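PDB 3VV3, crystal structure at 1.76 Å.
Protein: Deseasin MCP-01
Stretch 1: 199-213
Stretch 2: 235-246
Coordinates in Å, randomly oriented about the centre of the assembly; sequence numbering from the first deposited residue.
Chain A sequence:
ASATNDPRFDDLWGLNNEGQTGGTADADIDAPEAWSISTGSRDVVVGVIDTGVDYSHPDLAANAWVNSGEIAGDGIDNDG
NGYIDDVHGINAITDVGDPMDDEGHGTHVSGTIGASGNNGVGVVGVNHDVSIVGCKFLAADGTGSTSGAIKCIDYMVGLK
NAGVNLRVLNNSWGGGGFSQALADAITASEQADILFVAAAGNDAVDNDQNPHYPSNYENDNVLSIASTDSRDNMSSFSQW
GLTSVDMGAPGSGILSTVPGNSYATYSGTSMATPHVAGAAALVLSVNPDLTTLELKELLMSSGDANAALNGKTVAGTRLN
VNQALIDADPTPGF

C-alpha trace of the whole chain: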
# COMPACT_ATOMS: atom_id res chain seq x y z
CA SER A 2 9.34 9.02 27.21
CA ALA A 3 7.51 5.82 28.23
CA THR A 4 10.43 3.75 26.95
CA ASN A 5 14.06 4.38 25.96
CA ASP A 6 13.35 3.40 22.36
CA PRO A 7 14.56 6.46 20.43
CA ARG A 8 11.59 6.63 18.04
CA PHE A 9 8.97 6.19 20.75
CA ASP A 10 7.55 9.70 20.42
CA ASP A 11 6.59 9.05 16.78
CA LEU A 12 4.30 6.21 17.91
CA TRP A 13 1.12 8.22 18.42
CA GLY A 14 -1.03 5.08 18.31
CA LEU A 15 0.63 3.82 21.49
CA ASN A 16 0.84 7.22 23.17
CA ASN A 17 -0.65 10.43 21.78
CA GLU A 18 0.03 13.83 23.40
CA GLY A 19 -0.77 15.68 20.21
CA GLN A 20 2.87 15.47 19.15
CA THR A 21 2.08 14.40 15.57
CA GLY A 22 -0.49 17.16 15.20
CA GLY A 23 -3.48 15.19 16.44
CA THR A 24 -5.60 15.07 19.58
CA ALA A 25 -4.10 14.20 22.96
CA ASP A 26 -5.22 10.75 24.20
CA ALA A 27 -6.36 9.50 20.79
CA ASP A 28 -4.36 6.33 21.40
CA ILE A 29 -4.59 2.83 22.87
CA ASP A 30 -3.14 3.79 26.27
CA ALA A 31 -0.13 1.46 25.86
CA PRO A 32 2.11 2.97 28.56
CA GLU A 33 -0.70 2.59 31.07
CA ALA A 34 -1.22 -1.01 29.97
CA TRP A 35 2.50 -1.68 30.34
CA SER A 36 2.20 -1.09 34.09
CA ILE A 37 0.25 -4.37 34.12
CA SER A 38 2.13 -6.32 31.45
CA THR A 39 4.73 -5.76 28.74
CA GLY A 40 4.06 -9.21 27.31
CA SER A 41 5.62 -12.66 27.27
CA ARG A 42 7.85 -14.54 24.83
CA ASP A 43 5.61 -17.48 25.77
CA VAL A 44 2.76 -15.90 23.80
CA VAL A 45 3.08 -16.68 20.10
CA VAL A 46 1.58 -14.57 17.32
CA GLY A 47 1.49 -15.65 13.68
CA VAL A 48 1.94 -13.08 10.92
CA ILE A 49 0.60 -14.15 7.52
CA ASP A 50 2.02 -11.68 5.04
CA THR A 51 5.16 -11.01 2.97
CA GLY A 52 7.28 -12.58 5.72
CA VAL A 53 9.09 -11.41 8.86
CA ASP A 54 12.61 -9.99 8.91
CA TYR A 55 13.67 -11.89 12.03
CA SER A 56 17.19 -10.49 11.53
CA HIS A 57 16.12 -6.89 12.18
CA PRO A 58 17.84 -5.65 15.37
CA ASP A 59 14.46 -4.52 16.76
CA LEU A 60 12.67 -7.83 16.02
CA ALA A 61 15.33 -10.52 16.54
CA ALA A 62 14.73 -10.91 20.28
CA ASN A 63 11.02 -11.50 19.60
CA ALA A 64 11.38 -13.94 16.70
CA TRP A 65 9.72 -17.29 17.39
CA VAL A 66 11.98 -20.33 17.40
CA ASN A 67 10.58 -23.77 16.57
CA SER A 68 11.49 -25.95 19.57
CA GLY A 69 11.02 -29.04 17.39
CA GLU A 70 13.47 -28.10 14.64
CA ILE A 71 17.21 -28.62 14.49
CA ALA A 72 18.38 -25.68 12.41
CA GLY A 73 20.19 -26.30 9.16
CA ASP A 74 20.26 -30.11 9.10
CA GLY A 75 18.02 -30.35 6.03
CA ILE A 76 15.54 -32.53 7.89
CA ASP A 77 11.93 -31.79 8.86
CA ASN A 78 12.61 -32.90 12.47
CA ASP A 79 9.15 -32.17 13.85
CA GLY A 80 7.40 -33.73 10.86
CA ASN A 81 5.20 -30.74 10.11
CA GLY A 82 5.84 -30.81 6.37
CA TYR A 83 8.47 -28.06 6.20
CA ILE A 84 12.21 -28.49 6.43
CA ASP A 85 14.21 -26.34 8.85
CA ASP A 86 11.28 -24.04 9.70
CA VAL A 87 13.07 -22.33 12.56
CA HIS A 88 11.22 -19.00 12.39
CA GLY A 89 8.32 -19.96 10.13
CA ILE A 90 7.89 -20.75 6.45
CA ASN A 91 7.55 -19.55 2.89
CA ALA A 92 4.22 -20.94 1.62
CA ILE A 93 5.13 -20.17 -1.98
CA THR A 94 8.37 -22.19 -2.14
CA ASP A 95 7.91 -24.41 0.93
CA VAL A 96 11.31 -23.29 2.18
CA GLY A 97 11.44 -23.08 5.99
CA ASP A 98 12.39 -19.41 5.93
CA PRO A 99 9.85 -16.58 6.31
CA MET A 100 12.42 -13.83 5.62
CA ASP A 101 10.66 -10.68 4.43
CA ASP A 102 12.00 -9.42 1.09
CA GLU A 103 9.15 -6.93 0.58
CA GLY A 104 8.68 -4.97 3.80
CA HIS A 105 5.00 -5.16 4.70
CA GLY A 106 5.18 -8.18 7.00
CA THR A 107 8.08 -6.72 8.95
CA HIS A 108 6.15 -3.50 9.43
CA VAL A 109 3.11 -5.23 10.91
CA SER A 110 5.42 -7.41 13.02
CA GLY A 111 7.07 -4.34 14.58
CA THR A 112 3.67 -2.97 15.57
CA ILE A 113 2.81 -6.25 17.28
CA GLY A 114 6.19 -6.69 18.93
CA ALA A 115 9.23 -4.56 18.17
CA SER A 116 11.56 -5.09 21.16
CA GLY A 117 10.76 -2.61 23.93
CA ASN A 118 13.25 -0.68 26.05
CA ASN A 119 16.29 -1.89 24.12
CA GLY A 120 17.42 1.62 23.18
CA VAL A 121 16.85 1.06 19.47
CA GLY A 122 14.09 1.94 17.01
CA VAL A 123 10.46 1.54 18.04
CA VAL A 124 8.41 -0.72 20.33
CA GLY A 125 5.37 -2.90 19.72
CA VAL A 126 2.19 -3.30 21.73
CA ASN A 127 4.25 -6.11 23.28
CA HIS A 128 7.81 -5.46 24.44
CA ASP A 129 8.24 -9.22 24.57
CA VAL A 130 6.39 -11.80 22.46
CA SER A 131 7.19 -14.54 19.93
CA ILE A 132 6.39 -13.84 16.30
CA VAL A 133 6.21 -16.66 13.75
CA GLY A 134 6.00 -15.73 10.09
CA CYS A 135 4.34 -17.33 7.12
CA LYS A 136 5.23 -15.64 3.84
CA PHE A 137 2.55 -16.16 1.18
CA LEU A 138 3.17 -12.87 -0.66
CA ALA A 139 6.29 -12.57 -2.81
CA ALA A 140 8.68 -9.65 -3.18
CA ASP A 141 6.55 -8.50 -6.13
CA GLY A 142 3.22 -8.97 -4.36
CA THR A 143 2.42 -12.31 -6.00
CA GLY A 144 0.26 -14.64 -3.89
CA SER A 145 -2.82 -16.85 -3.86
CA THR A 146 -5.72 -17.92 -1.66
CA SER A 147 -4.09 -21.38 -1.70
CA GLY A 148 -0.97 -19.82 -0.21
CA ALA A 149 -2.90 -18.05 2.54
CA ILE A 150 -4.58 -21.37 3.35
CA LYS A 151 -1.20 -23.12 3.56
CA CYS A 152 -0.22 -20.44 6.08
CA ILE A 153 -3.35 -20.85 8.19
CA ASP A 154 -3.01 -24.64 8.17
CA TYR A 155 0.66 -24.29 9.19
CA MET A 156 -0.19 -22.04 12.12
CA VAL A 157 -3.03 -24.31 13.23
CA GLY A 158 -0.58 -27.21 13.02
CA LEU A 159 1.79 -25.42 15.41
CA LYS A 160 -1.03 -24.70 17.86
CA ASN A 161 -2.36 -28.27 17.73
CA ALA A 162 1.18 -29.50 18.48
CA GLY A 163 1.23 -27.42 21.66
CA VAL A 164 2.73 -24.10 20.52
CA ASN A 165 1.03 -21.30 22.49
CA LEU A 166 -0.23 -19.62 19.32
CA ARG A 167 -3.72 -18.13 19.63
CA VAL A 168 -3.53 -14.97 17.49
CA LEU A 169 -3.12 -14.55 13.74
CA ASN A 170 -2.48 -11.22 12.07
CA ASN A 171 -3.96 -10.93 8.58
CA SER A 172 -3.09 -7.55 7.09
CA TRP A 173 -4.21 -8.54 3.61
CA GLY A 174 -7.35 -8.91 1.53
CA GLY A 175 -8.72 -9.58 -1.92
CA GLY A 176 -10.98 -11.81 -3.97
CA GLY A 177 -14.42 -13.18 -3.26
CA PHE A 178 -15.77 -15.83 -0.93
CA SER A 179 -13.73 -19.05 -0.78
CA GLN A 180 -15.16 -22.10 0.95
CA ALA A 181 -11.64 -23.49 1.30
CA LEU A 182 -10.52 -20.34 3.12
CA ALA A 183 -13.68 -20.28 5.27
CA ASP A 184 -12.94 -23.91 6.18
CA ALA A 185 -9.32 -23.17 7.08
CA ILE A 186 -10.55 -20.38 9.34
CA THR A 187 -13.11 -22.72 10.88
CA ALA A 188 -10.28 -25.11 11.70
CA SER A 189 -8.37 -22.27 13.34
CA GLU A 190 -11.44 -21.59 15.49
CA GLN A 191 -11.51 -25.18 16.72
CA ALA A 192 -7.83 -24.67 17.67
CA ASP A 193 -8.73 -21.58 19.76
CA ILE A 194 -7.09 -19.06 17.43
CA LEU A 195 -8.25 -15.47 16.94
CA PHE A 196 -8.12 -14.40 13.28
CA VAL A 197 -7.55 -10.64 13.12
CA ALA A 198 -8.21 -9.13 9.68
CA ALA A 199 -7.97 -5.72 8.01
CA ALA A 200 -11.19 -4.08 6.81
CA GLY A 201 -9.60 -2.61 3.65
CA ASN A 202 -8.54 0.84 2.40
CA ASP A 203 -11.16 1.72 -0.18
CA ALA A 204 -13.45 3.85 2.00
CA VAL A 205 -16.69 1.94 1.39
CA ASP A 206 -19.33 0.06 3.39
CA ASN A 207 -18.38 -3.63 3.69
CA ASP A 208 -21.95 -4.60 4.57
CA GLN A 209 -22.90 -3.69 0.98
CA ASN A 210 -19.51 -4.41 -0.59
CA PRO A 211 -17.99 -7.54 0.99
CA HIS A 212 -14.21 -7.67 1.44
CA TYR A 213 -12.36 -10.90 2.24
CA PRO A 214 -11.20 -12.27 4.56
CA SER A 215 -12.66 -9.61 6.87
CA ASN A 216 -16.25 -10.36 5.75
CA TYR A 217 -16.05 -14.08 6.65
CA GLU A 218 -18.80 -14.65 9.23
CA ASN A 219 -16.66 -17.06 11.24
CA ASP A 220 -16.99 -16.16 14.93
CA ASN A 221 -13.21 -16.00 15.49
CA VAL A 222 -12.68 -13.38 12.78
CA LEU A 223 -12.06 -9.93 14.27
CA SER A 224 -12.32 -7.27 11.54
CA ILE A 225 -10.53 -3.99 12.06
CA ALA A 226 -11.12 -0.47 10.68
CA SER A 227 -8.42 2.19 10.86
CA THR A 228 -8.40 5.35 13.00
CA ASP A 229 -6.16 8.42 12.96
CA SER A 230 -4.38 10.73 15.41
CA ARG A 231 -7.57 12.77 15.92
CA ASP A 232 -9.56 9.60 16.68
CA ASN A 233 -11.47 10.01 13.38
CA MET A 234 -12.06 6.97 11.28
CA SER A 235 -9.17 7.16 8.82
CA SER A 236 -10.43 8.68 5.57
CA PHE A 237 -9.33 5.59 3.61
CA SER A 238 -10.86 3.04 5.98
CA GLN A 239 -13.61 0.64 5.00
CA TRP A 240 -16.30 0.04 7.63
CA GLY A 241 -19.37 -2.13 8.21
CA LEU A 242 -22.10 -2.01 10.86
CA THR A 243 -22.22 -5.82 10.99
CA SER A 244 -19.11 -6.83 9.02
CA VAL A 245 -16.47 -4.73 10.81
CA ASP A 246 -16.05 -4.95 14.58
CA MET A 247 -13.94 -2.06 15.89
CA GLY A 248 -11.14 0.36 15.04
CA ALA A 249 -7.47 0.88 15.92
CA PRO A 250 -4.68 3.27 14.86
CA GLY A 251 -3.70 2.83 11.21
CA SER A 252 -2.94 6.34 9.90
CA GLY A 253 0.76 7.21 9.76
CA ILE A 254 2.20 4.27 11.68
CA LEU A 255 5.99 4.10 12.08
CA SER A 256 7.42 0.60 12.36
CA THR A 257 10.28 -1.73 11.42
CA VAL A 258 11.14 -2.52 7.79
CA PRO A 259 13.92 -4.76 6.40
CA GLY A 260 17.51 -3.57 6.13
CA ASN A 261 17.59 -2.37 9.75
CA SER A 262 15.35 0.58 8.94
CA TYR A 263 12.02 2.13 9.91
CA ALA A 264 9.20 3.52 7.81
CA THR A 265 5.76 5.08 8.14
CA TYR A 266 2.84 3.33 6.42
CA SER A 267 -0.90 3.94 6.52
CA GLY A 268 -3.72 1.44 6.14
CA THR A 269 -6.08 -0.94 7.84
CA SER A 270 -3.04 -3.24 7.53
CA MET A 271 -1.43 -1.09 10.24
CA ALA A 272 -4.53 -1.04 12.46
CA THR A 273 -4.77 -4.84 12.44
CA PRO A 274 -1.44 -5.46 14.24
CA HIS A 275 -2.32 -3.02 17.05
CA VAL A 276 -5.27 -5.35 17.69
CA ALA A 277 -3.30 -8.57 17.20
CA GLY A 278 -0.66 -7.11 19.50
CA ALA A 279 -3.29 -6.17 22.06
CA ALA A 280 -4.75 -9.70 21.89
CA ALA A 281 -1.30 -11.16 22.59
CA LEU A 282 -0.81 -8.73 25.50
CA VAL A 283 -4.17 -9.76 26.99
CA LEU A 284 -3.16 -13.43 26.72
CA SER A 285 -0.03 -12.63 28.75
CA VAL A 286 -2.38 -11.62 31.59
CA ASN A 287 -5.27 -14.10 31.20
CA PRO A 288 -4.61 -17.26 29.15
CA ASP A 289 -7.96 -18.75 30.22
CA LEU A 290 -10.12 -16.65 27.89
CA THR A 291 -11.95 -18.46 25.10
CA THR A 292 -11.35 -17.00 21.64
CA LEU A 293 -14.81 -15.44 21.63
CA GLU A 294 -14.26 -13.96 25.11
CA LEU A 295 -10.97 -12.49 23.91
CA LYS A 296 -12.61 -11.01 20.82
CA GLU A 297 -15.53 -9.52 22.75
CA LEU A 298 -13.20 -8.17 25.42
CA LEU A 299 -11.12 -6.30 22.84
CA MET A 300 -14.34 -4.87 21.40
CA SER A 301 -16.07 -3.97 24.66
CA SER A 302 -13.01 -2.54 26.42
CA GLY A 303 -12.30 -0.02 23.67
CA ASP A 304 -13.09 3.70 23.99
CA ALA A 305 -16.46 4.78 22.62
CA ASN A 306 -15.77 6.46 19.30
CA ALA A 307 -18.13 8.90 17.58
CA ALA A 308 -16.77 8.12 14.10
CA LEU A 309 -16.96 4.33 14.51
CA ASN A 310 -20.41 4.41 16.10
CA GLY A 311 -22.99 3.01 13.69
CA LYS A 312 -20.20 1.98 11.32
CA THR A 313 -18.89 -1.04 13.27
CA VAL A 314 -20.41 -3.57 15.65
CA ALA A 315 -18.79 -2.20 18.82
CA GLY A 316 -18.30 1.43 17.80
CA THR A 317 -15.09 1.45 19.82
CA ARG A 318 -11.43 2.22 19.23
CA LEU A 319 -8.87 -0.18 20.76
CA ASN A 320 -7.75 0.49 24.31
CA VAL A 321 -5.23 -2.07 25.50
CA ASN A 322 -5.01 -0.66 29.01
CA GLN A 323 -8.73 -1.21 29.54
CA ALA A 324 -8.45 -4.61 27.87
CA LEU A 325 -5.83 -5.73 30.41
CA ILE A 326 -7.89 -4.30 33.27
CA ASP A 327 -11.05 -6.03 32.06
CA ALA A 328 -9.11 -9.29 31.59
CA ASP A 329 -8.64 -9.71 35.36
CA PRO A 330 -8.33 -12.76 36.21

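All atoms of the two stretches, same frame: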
# COMPACT_ATOMS: atom_id res chain seq x y z
N ALA A 199 -7.86 -7.13 8.36
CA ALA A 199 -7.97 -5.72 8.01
C ALA A 199 -9.24 -5.47 7.21
O ALA A 199 -9.59 -6.27 6.34
CB ALA A 199 -6.77 -5.30 7.19
N ALA A 200 -9.91 -4.35 7.47
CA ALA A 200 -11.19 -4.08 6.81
C ALA A 200 -11.03 -3.61 5.35
O ALA A 200 -11.96 -3.71 4.56
CB ALA A 200 -12.02 -3.08 7.61
N GLY A 201 -9.85 -3.10 5.00
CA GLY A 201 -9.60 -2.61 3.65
C GLY A 201 -9.49 -1.09 3.57
O GLY A 201 -9.99 -0.39 4.44
N ASN A 202 -8.86 -0.59 2.50
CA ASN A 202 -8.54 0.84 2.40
C ASN A 202 -9.27 1.59 1.30
O ASN A 202 -8.77 2.60 0.79
CB ASN A 202 -7.04 1.04 2.19
CG ASN A 202 -6.21 0.39 3.27
OD1 ASN A 202 -6.69 0.17 4.37
ND2 ASN A 202 -4.97 0.07 2.95
N ASP A 203 -10.45 1.12 0.94
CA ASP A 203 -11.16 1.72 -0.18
C ASP A 203 -12.36 2.58 0.24
O ASP A 203 -13.15 2.98 -0.60
CB ASP A 203 -11.60 0.65 -1.18
CG ASP A 203 -11.92 1.23 -2.54
OD1 ASP A 203 -11.01 1.86 -3.14
OD2 ASP A 203 -13.07 1.09 -3.00
N ALA A 204 -12.47 2.87 1.53
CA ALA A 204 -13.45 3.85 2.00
C ALA A 204 -14.88 3.57 1.52
O ALA A 204 -15.57 4.47 1.03
CB ALA A 204 -13.02 5.27 1.62
N VAL A 205 -15.32 2.33 1.69
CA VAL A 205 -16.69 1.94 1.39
C VAL A 205 -17.27 1.05 2.49
O VAL A 205 -16.53 0.56 3.35
CB VAL A 205 -16.82 1.22 0.04
CG1 VAL A 205 -16.45 2.16 -1.11
CG2 VAL A 205 -15.97 -0.05 0.03
N ASP A 206 -18.58 0.85 2.43
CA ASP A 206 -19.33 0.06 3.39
C ASP A 206 -19.25 -1.43 3.06
O ASP A 206 -19.76 -1.87 2.03
CB ASP A 206 -20.78 0.55 3.38
CG ASP A 206 -21.72 -0.32 4.19
OD1 ASP A 206 -21.24 -1.12 5.03
OD2 ASP A 206 -22.95 -0.20 3.99
N ASN A 207 -18.60 -2.20 3.93
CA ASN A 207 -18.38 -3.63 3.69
C ASN A 207 -19.64 -4.47 3.85
O ASN A 207 -19.68 -5.62 3.42
CB ASN A 207 -17.27 -4.18 4.58
CG ASN A 207 -15.89 -3.72 4.15
OD1 ASN A 207 -15.74 -3.04 3.14
ND2 ASN A 207 -14.87 -4.11 4.91
N ASP A 208 -20.67 -3.90 4.48
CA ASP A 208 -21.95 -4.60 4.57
C ASP A 208 -22.61 -4.69 3.19
O ASP A 208 -23.32 -5.64 2.90
CB ASP A 208 -22.89 -3.93 5.58
CG ASP A 208 -22.50 -4.20 7.02
OD1 ASP A 208 -21.31 -4.50 7.28
OD2 ASP A 208 -23.38 -4.12 7.90
N GLN A 209 -22.35 -3.69 2.34
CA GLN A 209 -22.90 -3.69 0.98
C GLN A 209 -21.88 -4.18 -0.05
O GLN A 209 -22.25 -4.62 -1.14
CB GLN A 209 -23.34 -2.29 0.59
CG GLN A 209 -24.31 -1.66 1.56
CD GLN A 209 -25.75 -1.77 1.10
OE1 GLN A 209 -26.04 -1.61 -0.08
NE2 GLN A 209 -26.65 -2.03 2.04
N ASN A 210 -20.61 -4.09 0.31
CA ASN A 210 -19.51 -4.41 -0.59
C ASN A 210 -18.52 -5.31 0.13
O ASN A 210 -17.51 -4.83 0.64
CB ASN A 210 -18.79 -3.12 -1.02
CG ASN A 210 -19.75 -2.07 -1.56
OD1 ASN A 210 -20.13 -2.12 -2.73
ND2 ASN A 210 -20.13 -1.11 -0.72
N PRO A 211 -18.82 -6.62 0.20
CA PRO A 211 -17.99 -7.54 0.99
C PRO A 211 -16.52 -7.56 0.58
O PRO A 211 -16.18 -7.48 -0.60
CB PRO A 211 -18.64 -8.90 0.74
CG PRO A 211 -20.07 -8.57 0.44
CD PRO A 211 -20.00 -7.30 -0.35
N HIS A 212 -15.66 -7.66 1.59
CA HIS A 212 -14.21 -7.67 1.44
C HIS A 212 -13.73 -8.89 2.20
O HIS A 212 -14.18 -9.12 3.33
CB HIS A 212 -13.65 -6.39 2.07
CG HIS A 212 -12.16 -6.38 2.24
ND1 HIS A 212 -11.54 -6.79 3.40
CD2 HIS A 212 -11.17 -5.95 1.42
CE1 HIS A 212 -10.23 -6.65 3.28
NE2 HIS A 212 -9.98 -6.14 2.08
N TYR A 213 -12.85 -9.68 1.60
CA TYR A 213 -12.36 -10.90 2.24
C TYR A 213 -10.87 -10.81 2.54
O TYR A 213 -10.12 -10.22 1.76
CB TYR A 213 -12.70 -12.12 1.37
CG TYR A 213 -14.20 -12.31 1.30
CD1 TYR A 213 -14.87 -12.94 2.34
CD2 TYR A 213 -14.94 -11.79 0.25
CE1 TYR A 213 -16.24 -13.08 2.32
CE2 TYR A 213 -16.32 -11.93 0.22
CZ TYR A 213 -16.96 -12.57 1.26
OH TYR A 213 -18.33 -12.73 1.26
N SER A 235 -10.10 6.76 9.86
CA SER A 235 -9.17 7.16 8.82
C SER A 235 -9.95 7.36 7.53
O SER A 235 -10.83 6.57 7.23
CB SER A 235 -8.11 6.08 8.62
OG SER A 235 -7.42 5.84 9.84
N SER A 236 -9.63 8.40 6.77
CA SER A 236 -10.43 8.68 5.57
C SER A 236 -10.48 7.52 4.58
O SER A 236 -11.48 7.35 3.89
CB SER A 236 -9.97 9.97 4.88
OG SER A 236 -8.57 9.98 4.72
N PHE A 237 -9.40 6.74 4.51
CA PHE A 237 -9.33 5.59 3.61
C PHE A 237 -10.05 4.34 4.12
O PHE A 237 -10.27 3.41 3.35
CB PHE A 237 -7.87 5.23 3.30
CG PHE A 237 -7.03 4.98 4.54
CD1 PHE A 237 -7.14 3.78 5.22
CD2 PHE A 237 -6.15 5.94 5.00
CE1 PHE A 237 -6.39 3.53 6.36
CE2 PHE A 237 -5.37 5.70 6.15
CZ PHE A 237 -5.50 4.50 6.83
N SER A 238 -10.41 4.30 5.39
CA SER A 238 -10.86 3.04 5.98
C SER A 238 -12.21 2.56 5.47
O SER A 238 -13.16 3.32 5.36
CB SER A 238 -10.93 3.14 7.51
OG SER A 238 -11.16 1.85 8.09
N GLN A 239 -12.31 1.26 5.20
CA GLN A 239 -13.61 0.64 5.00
C GLN A 239 -14.26 0.46 6.37
O GLN A 239 -13.60 0.59 7.41
CB GLN A 239 -13.45 -0.68 4.22
CG GLN A 239 -13.25 -0.43 2.72
CD GLN A 239 -12.74 -1.63 1.94
OE1 GLN A 239 -13.40 -2.67 1.85
NE2 GLN A 239 -11.56 -1.48 1.36
N TRP A 240 -15.56 0.20 6.38
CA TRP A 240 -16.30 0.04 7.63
C TRP A 240 -17.42 -0.96 7.38
O TRP A 240 -17.52 -1.50 6.28
CB TRP A 240 -16.87 1.38 8.12
CG TRP A 240 -17.91 1.95 7.20
CD1 TRP A 240 -19.26 1.74 7.24
CD2 TRP A 240 -17.67 2.80 6.07
NE1 TRP A 240 -19.88 2.41 6.21
CE2 TRP A 240 -18.93 3.08 5.48
CE3 TRP A 240 -16.53 3.37 5.51
CZ2 TRP A 240 -19.06 3.89 4.36
CZ3 TRP A 240 -16.67 4.18 4.38
CH2 TRP A 240 -17.93 4.43 3.83
N GLY A 241 -18.23 -1.24 8.39
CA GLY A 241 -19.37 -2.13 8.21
C GLY A 241 -20.09 -2.34 9.53
O GLY A 241 -19.51 -2.89 10.46
N LEU A 242 -21.34 -1.91 9.61
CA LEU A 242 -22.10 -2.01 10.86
C LEU A 242 -22.11 -3.43 11.43
O LEU A 242 -22.03 -3.63 12.64
CB LEU A 242 -23.53 -1.49 10.66
CG LEU A 242 -24.49 -1.63 11.84
CD1 LEU A 242 -24.02 -0.82 13.05
CD2 LEU A 242 -25.89 -1.19 11.43
N THR A 243 -22.20 -4.43 10.55
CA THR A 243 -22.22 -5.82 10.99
C THR A 243 -20.95 -6.58 10.60
O THR A 243 -20.62 -7.59 11.22
CB THR A 243 -23.46 -6.57 10.47
OG1 THR A 243 -23.41 -6.67 9.04
CG2 THR A 243 -24.75 -5.85 10.88
N SER A 244 -20.24 -6.08 9.58
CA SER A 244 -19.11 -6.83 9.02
C SER A 244 -17.74 -6.33 9.49
O SER A 244 -16.72 -6.96 9.20
CB SER A 244 -19.18 -6.83 7.49
OG SER A 244 -18.96 -5.54 6.97
N VAL A 245 -17.71 -5.20 10.18
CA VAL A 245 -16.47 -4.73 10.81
C VAL A 245 -16.74 -4.51 12.30
O VAL A 245 -17.80 -4.02 12.68
CB VAL A 245 -15.94 -3.44 10.13
CG1 VAL A 245 -14.63 -2.97 10.79
CG2 VAL A 245 -15.73 -3.68 8.64
N ASP A 246 -15.77 -4.86 13.14
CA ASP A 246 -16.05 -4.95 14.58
C ASP A 246 -15.65 -3.73 15.40
O ASP A 246 -16.37 -3.33 16.32
CB ASP A 246 -15.37 -6.20 15.14
CG ASP A 246 -15.87 -7.46 14.49
OD1 ASP A 246 -17.11 -7.63 14.44
OD2 ASP A 246 -15.04 -8.28 14.04
O HOH W 1 -22.68 -0.49 7.42
O HOH W 2 -15.51 -6.65 6.69

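Two irregular segments, lacking regular helix or strand across the contact, are joined first by their backbones. Gln239 N donates to Gly201 O (2.9 Å), Trp240 N to Val205 O (3.2 Å), and Asn207 N to Trp240 O (2.7 Å); the last two frame a single bridge between Asp206 and Trp240. Ala204 N adds a weak bond to Phe237 O (2.9 Å).

Carboxylate chemistry secures the far end. Asp208, chi1 m, brings its carboxylate to the turn beyond Gly241, where OD2 accepts from Thr243 N (2.9 Å) and Thr243 OG1 (2.8 Å), while OD1 accepts from Ser244 OG (2.6 Å) and Ser244 N (3.0 Å). Short hydroxyl side chains suit this site because each residue offers the same carboxylate both its amide and its hydroxyl. Gly241 leaves the necessary room: a CB there would lie 2.6 Å from Asp208 OD1. Water 1 extends the join, donating to Asp206 OD1 and accepting from Leu242 N.

Packing fills the remainder. Gln239 points toward the first stretch and is its most heavily covered partner; Gly201 accommodates it, since a CB would clash with the Gln239 amide. Trp240 starts away, but its indole returns to lay a face against Asp206 CA, 3.9 Å from the five-membered ring centroid. Ala200 CB meets Val245 CG2 at 3.9 Å, a small buried apolar contact.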